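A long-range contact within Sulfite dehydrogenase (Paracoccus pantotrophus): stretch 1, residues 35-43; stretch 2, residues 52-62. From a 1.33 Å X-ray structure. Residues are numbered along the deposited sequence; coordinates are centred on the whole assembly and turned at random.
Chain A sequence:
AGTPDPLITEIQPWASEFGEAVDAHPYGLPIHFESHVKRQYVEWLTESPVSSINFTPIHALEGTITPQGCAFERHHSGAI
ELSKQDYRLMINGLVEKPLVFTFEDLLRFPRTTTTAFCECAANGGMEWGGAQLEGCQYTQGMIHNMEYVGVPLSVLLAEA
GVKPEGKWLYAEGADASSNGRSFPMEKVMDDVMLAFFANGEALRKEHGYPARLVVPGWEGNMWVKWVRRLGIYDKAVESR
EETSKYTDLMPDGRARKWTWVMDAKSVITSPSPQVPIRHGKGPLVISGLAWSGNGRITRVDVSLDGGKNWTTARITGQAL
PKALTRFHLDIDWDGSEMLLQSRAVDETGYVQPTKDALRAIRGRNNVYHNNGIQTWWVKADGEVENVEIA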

ATOM      1  N   SER A  35      -8.536  15.261  -0.533  1.00  7.97           N
ATOM      2  CA  SER A  35      -8.955  15.165  -1.935  1.00  8.60           C
ATOM      3  C   SER A  35      -7.908  15.599  -2.937  1.00  8.72           C
ATOM      4  O   SER A  35      -7.949  15.165  -4.072  1.00  9.97           O
ATOM      5  CB  SER A  35     -10.231  15.961  -2.136  1.00 10.02           C
ATOM      6  OG  SER A  35     -10.008  17.337  -1.962  1.00 13.58           O
ATOM      7  N   HIS A  36      -6.976  16.437  -2.505  1.00  8.40           N
ATOM      8  CA  HIS A  36      -5.857  16.889  -3.360  1.00  8.67           C
ATOM      9  C   HIS A  36      -4.817  15.802  -3.641  1.00  8.32           C
ATOM     10  O   HIS A  36      -3.944  15.983  -4.475  1.00  9.23           O
ATOM     11  CB  HIS A  36      -5.147  18.118  -2.733  1.00  9.82           C
ATOM     12  CG  HIS A  36      -4.660  17.870  -1.344  1.00  8.83           C
ATOM     13  ND1 HIS A  36      -5.526  17.698  -0.285  1.00  9.60           N
ATOM     14  CD2 HIS A  36      -3.413  17.658  -0.856  1.00 10.01           C
ATOM     15  CE1 HIS A  36      -4.826  17.436   0.807  1.00  9.97           C
ATOM     16  NE2 HIS A  36      -3.544  17.398   0.487  1.00 10.74           N
ATOM     17  N   VAL A  37      -4.856  14.700  -2.902  1.00  7.61           N
ATOM     18  CA  VAL A  37      -3.947  13.587  -3.099  1.00  7.57           C
ATOM     19  C   VAL A  37      -4.587  12.626  -4.095  1.00  7.14           C
ATOM     20  O   VAL A  37      -5.257  11.675  -3.721  1.00  8.27           O
ATOM     21  CB  VAL A  37      -3.569  12.920  -1.761  1.00  7.72           C
ATOM     22  CG1 VAL A  37      -2.501  11.854  -1.975  1.00  8.87           C
ATOM     23  CG2 VAL A  37      -3.050  13.970  -0.764  1.00  8.45           C
ATOM     24  N   LYS A  38      -4.432  12.942  -5.376  1.00  6.97           N
ATOM     25  CA  LYS A  38      -5.092  12.237  -6.458  1.00  7.16           C
ATOM     26  C   LYS A  38      -4.248  12.366  -7.695  1.00  6.97           C
ATOM     27  O   LYS A  38      -3.308  13.157  -7.735  1.00  7.18           O
ATOM     28  CB  LYS A  38      -6.473  12.837  -6.706  1.00  8.10           C
ATOM     29  CG  LYS A  38      -6.448  14.306  -7.120  1.00 10.26           C
ATOM     30  CD  LYS A  38      -7.837  14.790  -7.460  1.00 11.42           C
ATOM     31  CE  LYS A  38      -7.870  16.299  -7.647  1.00 15.62           C
ATOM     32  NZ  LYS A  38      -9.232  16.744  -8.082  1.00 19.37           N
ATOM     33  N   ARG A  39      -4.589  11.575  -8.704  1.00  6.55           N
ATOM     34  CA  ARG A  39      -3.940  11.690  -9.993  1.00  7.40           C
ATOM     35  C   ARG A  39      -4.395  12.959 -10.671  1.00  7.41           C
ATOM     36  O   ARG A  39      -5.568  13.318 -10.598  1.00  9.93           O
ATOM     37  CB  ARG A  39      -4.307  10.542 -10.905  1.00  7.83           C
ATOM     38  CG  ARG A  39      -3.958   9.205 -10.387  1.00 10.59           C
ATOM     39  CD  ARG A  39      -5.076   8.216 -10.819  1.00 12.53           C
ATOM     40  NE  ARG A  39      -4.609   6.893 -10.658  1.00 14.57           N
ATOM     41  CZ  ARG A  39      -5.341   5.794 -10.673  1.00  9.34           C
ATOM     42  NH1 ARG A  39      -4.674   4.685 -10.556  1.00  9.59           N
ATOM     43  NH2 ARG A  39      -6.677   5.791 -10.784  1.00 10.47           N
ATOM     44  N   GLN A  40      -3.466  13.631 -11.341  1.00  7.30           N
ATOM     45  CA  GLN A  40      -3.773  14.805 -12.147  1.00  7.61           C
ATOM     46  C   GLN A  40      -3.469  14.501 -13.595  1.00  7.75           C
ATOM     47  O   GLN A  40      -2.556  13.752 -13.911  1.00  7.82           O
ATOM     48  CB  GLN A  40      -2.949  16.001 -11.713  1.00  8.06           C
ATOM     49  CG  GLN A  40      -3.227  16.516 -10.303  1.00  9.16           C
ATOM     50  CD  GLN A  40      -4.448  17.384 -10.180  1.00  9.86           C
ATOM     51  OE1 GLN A  40      -5.084  17.743 -11.161  1.00 13.21           O
ATOM     52  NE2 GLN A  40      -4.757  17.749  -8.965  1.00 10.56           N
ATOM     53  N   TYR A  41      -4.172  15.200 -14.465  1.00  8.80           N
ATOM     54  CA  TYR A  41      -4.109  15.044 -15.906  1.00 10.31           C
ATOM     55  C   TYR A  41      -3.777  16.400 -16.527  1.00  9.99           C
ATOM     56  O   TYR A  41      -4.379  17.402 -16.138  1.00 12.52           O
ATOM     57  CB  TYR A  41      -5.466  14.526 -16.381  1.00 10.75           C
ATOM     58  CG  TYR A  41      -5.649  14.480 -17.873  1.00 12.42           C
ATOM     59  CD1 TYR A  41      -4.842  13.701 -18.675  1.00 12.96           C
ATOM     60  CD2 TYR A  41      -6.667  15.184 -18.465  1.00 13.89           C
ATOM     61  CE1 TYR A  41      -5.027  13.656 -20.039  1.00 13.95           C
ATOM     62  CE2 TYR A  41      -6.871  15.134 -19.818  1.00 14.61           C
ATOM     63  CZ  TYR A  41      -6.047  14.378 -20.600  1.00 14.31           C
ATOM     64  OH  TYR A  41      -6.281  14.348 -21.965  1.00 19.29           O
ATOM     65  N   VAL A  42      -2.790  16.426 -17.418  1.00 10.84           N
ATOM     66  CA  VAL A  42      -2.395  17.633 -18.156  1.00 11.30           C
ATOM     67  C   VAL A  42      -2.805  17.404 -19.615  1.00 13.16           C
ATOM     68  O   VAL A  42      -2.131  16.706 -20.372  1.00 13.79           O
ATOM     69  CB  VAL A  42      -0.866  17.914 -18.059  1.00 11.05           C
ATOM     70  CG1 VAL A  42      -0.503  19.203 -18.817  1.00 12.38           C
ATOM     71  CG2 VAL A  42      -0.394  17.982 -16.614  1.00 11.79           C
ATOM     72  N   GLU A  43      -3.910  18.004 -20.019  1.00 15.20           N
ATOM     73  CA  GLU A  43      -4.477  17.655 -21.321  1.00 16.37           C
ATOM     74  C   GLU A  43      -3.551  17.954 -22.520  1.00 16.46           C
ATOM     75  O   GLU A  43      -3.496  17.174 -23.497  1.00 17.51           O
ATOM     76  CB  GLU A  43      -5.810  18.371 -21.511  1.00 17.41           C
ATOM     77  CG  GLU A  43      -6.544  18.016 -22.823  0.50 18.61           C
ATOM     78  CD  GLU A  43      -7.339  19.179 -23.391  0.50 21.36           C
ATOM     79  OE1 GLU A  43      -7.319  19.367 -24.626  0.50 24.39           O
ATOM     80  OE2 GLU A  43      -7.978  19.910 -22.603  0.50 22.41           O
ATOM     81  N   SER A  52      -2.205   8.351 -23.282  1.00  7.43           N
ATOM     82  CA  SER A  52      -1.858   9.469 -22.445  1.00  8.01           C
ATOM     83  C   SER A  52      -1.342   8.976 -21.105  1.00  7.61           C
ATOM     84  O   SER A  52      -1.094   7.784 -20.889  1.00  7.82           O
ATOM     85  CB  SER A  52      -3.076  10.398 -22.297  1.00  9.35           C
ATOM     86  OG  SER A  52      -2.730  11.641 -21.719  1.00 11.14           O
ATOM     87  N   ILE A  53      -1.164   9.962 -20.234  1.00  7.78           N
ATOM     88  CA  ILE A  53      -0.439   9.848 -18.985  1.00  8.48           C
ATOM     89  C   ILE A  53      -1.206  10.639 -17.930  1.00  7.73           C
ATOM     90  O   ILE A  53      -1.770  11.698 -18.218  1.00  8.42           O
ATOM     91  CB  ILE A  53       0.982  10.461 -19.164  1.00  9.35           C
ATOM     92  CG1 ILE A  53       1.848  10.320 -17.918  1.00  9.53           C
ATOM     93  CG2 ILE A  53       0.946  11.947 -19.634  1.00 10.35           C
ATOM     94  CD1 ILE A  53       2.260   8.948 -17.655  1.00 10.64           C
ATOM     95  N   ASN A  54      -1.176  10.161 -16.684  1.00  7.05           N
ATOM     96  CA  ASN A  54      -1.514  11.013 -15.550  1.00  7.48           C
ATOM     97  C   ASN A  54      -0.409  10.896 -14.510  1.00  6.53           C
ATOM     98  O   ASN A  54       0.581  10.196 -14.753  1.00  7.78           O
ATOM     99  CB  ASN A  54      -2.933  10.765 -15.034  1.00  7.22           C
ATOM    100  CG  ASN A  54      -3.122   9.402 -14.405  1.00  6.84           C
ATOM    101  OD1 ASN A  54      -2.195   8.856 -13.812  1.00  7.68           O
ATOM    102  ND2 ASN A  54      -4.354   8.872 -14.463  1.00  9.28           N
ATOM    103  N   PHE A  55      -0.526  11.627 -13.402  1.00  6.23           N
ATOM    104  CA  PHE A  55       0.623  11.859 -12.546  1.00  6.35           C
ATOM    105  C   PHE A  55       0.328  11.526 -11.090  1.00  6.03           C
ATOM    106  O   PHE A  55      -0.683  11.964 -10.550  1.00  6.19           O
ATOM    107  CB  PHE A  55       1.035  13.337 -12.652  1.00  6.74           C
ATOM    108  CG  PHE A  55       1.498  13.736 -14.015  1.00  7.02           C
ATOM    109  CD1 PHE A  55       0.592  14.201 -14.957  1.00  7.52           C
ATOM    110  CD2 PHE A  55       2.828  13.604 -14.371  1.00  6.99           C
ATOM    111  CE1 PHE A  55       1.012  14.509 -16.244  1.00  8.68           C
ATOM    112  CE2 PHE A  55       3.248  13.949 -15.643  1.00  8.82           C
ATOM    113  CZ  PHE A  55       2.342  14.394 -16.567  1.00  8.95           C
ATOM    114  N   THR A  56       1.217  10.758 -10.469  1.00  5.70           N
ATOM    115  CA  THR A  56       1.107  10.424  -9.052  1.00  5.63           C
ATOM    116  C   THR A  56       1.348  11.672  -8.193  1.00  5.70           C
ATOM    117  O   THR A  56       2.255  12.432  -8.488  1.00  6.06           O
ATOM    118  CB  THR A  56       2.208   9.401  -8.667  1.00  6.29           C
ATOM    119  OG1 THR A  56       2.140   8.271  -9.538  1.00  6.04           O
ATOM    120  CG2 THR A  56       2.114   8.961  -7.220  1.00  6.68           C
ATOM    121  N   PRO A  57       0.556  11.871  -7.125  1.00  5.45           N
ATOM    122  CA  PRO A  57       0.720  13.048  -6.250  1.00  5.37           C
ATOM    123  C   PRO A  57       1.901  12.904  -5.300  1.00  6.41           C
ATOM    124  O   PRO A  57       1.726  12.989  -4.094  1.00  6.92           O
ATOM    125  CB  PRO A  57      -0.612  13.107  -5.500  1.00  6.09           C
ATOM    126  CG  PRO A  57      -1.034  11.704  -5.409  1.00  5.75           C
ATOM    127  CD  PRO A  57      -0.646  11.098  -6.746  1.00  5.29           C
ATOM    128  N   ILE A  58       3.105  12.779  -5.859  1.00  6.65           N
ATOM    129  CA  ILE A  58       4.291  12.585  -5.041  1.00  6.77           C
ATOM    130  C   ILE A  58       4.647  13.773  -4.150  1.00  7.38           C
ATOM    131  O   ILE A  58       5.423  13.621  -3.256  1.00  9.09           O
ATOM    132  CB  ILE A  58       5.511  12.154  -5.885  1.00  6.65           C
ATOM    133  CG1 ILE A  58       5.889  13.207  -6.935  1.00  7.92           C
ATOM    134  CG2 ILE A  58       5.282  10.766  -6.510  1.00  8.11           C
ATOM    135  CD1 ILE A  58       7.278  13.035  -7.490  1.00  9.87           C
ATOM    136  N   HIS A  59       4.114  14.962  -4.403  1.00  6.55           N
ATOM    137  CA  HIS A  59       4.311  16.077  -3.488  1.00  7.34           C
ATOM    138  C   HIS A  59       3.737  15.809  -2.110  1.00  7.81           C
ATOM    139  O   HIS A  59       4.233  16.329  -1.131  1.00  8.50           O
ATOM    140  CB  HIS A  59       3.689  17.330  -4.079  1.00  7.58           C
ATOM    141  CG  HIS A  59       2.205  17.260  -4.213  1.00  6.96           C
ATOM    142  ND1 HIS A  59       1.589  16.360  -5.051  1.00  7.64           N
ATOM    143  CD2 HIS A  59       1.223  18.039  -3.695  1.00  7.90           C
ATOM    144  CE1 HIS A  59       0.286  16.539  -4.997  1.00  7.31           C
ATOM    145  NE2 HIS A  59       0.031  17.558  -4.187  1.00  7.39           N
ATOM    146  N   ALA A  60       2.650  15.047  -2.049  1.00  7.34           N
ATOM    147  CA  ALA A  60       1.867  14.891  -0.816  1.00  7.93           C
ATOM    148  C   ALA A  60       2.127  13.587  -0.098  1.00  8.24           C
ATOM    149  O   ALA A  60       1.745  13.441   1.049  1.00  9.76           O
ATOM    150  CB  ALA A  60       0.378  15.019  -1.113  1.00  8.99           C
ATOM    151  N   LEU A  61       2.772  12.648  -0.762  1.00  7.95           N
ATOM    152  CA  LEU A  61       3.042  11.343  -0.197  1.00  7.83           C
ATOM    153  C   LEU A  61       4.280  11.370   0.690  1.00  8.41           C
ATOM    154  O   LEU A  61       5.101  12.253   0.596  1.00 10.58           O
ATOM    155  CB  LEU A  61       3.179  10.297  -1.296  1.00  8.61           C
ATOM    156  CG  LEU A  61       1.980  10.126  -2.218  1.00  8.61           C
ATOM    157  CD1 LEU A  61       2.318   9.185  -3.358  1.00 10.55           C
ATOM    158  CD2 LEU A  61       0.687   9.696  -1.521  1.00  9.55           C
ATOM    159  N   GLU A  62       4.412  10.358   1.533  1.00  8.04           N
ATOM    160  CA  GLU A  62       5.618  10.117   2.325  1.00  7.93           C
ATOM    161  C   GLU A  62       6.007   8.643   2.197  1.00  7.61           C
ATOM    162  O   GLU A  62       5.346   7.857   1.502  1.00  8.79           O
ATOM    163  CB  GLU A  62       5.448  10.554   3.801  1.00  8.25           C
ATOM    164  CG  GLU A  62       6.198  11.821   4.163  1.00  9.82           C
ATOM    165  CD  GLU A  62       7.684  11.664   4.315  1.00  8.88           C
ATOM    166  OE1 GLU A  62       8.336  12.688   4.608  1.00  9.54           O
ATOM    167  OE2 GLU A  62       8.225  10.555   4.146  1.00  9.24           O
TER
HETATM  168  O   HOH W   1      -1.473  14.352 -18.802  1.00 12.13           O

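The apolar centre of this contact is Val-37, whose two methyl groups divide their attention among three neighbours on the other stretch. CG1 of Val-37 lies 3.7 Å from CG of Pro-57 and 3.9 Å from CD2 of Leu-61, while CG2 of Val-37 lies 3.6 Å from CB of Ala-60. The CA-to-CB bond of Val-37 runs sideways to the opposing stretch, and the t rotamer places both branches within van der Waals reach of it. A beta-branched residue suits this position because its two methyls diverge directly from CB and so can touch different partners without a long, flexible chain having to be ordered.

The partners are shaped to receive it. The turn from Pro-57 to Ala-60, closed by a backbone hydrogen bond from Ala-60 N to Pro-57 O (3.0 Å), brings both of these residues against the same valine. Each points its CA-to-CB bond toward stretch 1. Pro-57 offers a rigid, compact ring, and its CB also packs 3.5 Å from the carbonyl oxygen O of Lys-38; Ala-60 offers a single methyl, enough to fill the short distance to CG2. Leu-61 starts sideways, but its longer side chain brings its end nearer to the valine. Lys-38, by contrast, directs its CA-to-CB bond away, so that its extended, partly exposed chain leaves the contact while its backbone remains in it.

A second apolar contact lies further along, where CG2 of Val-42 meets CE1 of the Phe-55 ring at 3.8 Å. Phe-55 has more of its surface covered by the opposing stretch than any other residue here, as befits a large, buried aromatic side chain that can pack while its own backbone makes polar links.

Those links form between Phe-55 and Gln-40, a single antiparallel bridge with a CA-CA distance of 5.3 Å. Phe-55 N donates to Gln-40 O at 3.0 Å, and Gln-40 N donates to Phe-55 O in a weak bond of 3.3 Å. The same Phe-55 O receives a CA-H...O contact from CA of Arg-39, also at 3.3 Å. Because main-chain atoms make this bridge, the side chain of Gln-40 is free to lead away at its end. That of Arg-39 passes beside Asn-54, with CD 3.8 Å from ND2; its guanidinium nitrogens are hydrogen-bonded elsewhere in the structure, which meets the polar needs of a buried arginine.

At the polar edge, Tyr-41 starts sideways and then brings its ring nearer to stretch 2. The ring edge of Tyr-41 lies near polar atoms, with Tyr-41 CE1 3.5 Å from Ser-52 OG and Tyr-41 CD1 3.7 Å from Ile-53 O. The CA-to-CB bond of Ser-52 points toward stretch 1, and its hydroxyl, hydrogen-bonded elsewhere in the structure, lies at the ring edge. Where the backbones no longer bond directly, water 1 joins them: it accepts from Val-42 N at 2.8 Å and donates to Ile-53 O at 2.7 Å, linking the two stretches beyond the bridge. Altogether the contact buries 581 Å², counting both sides.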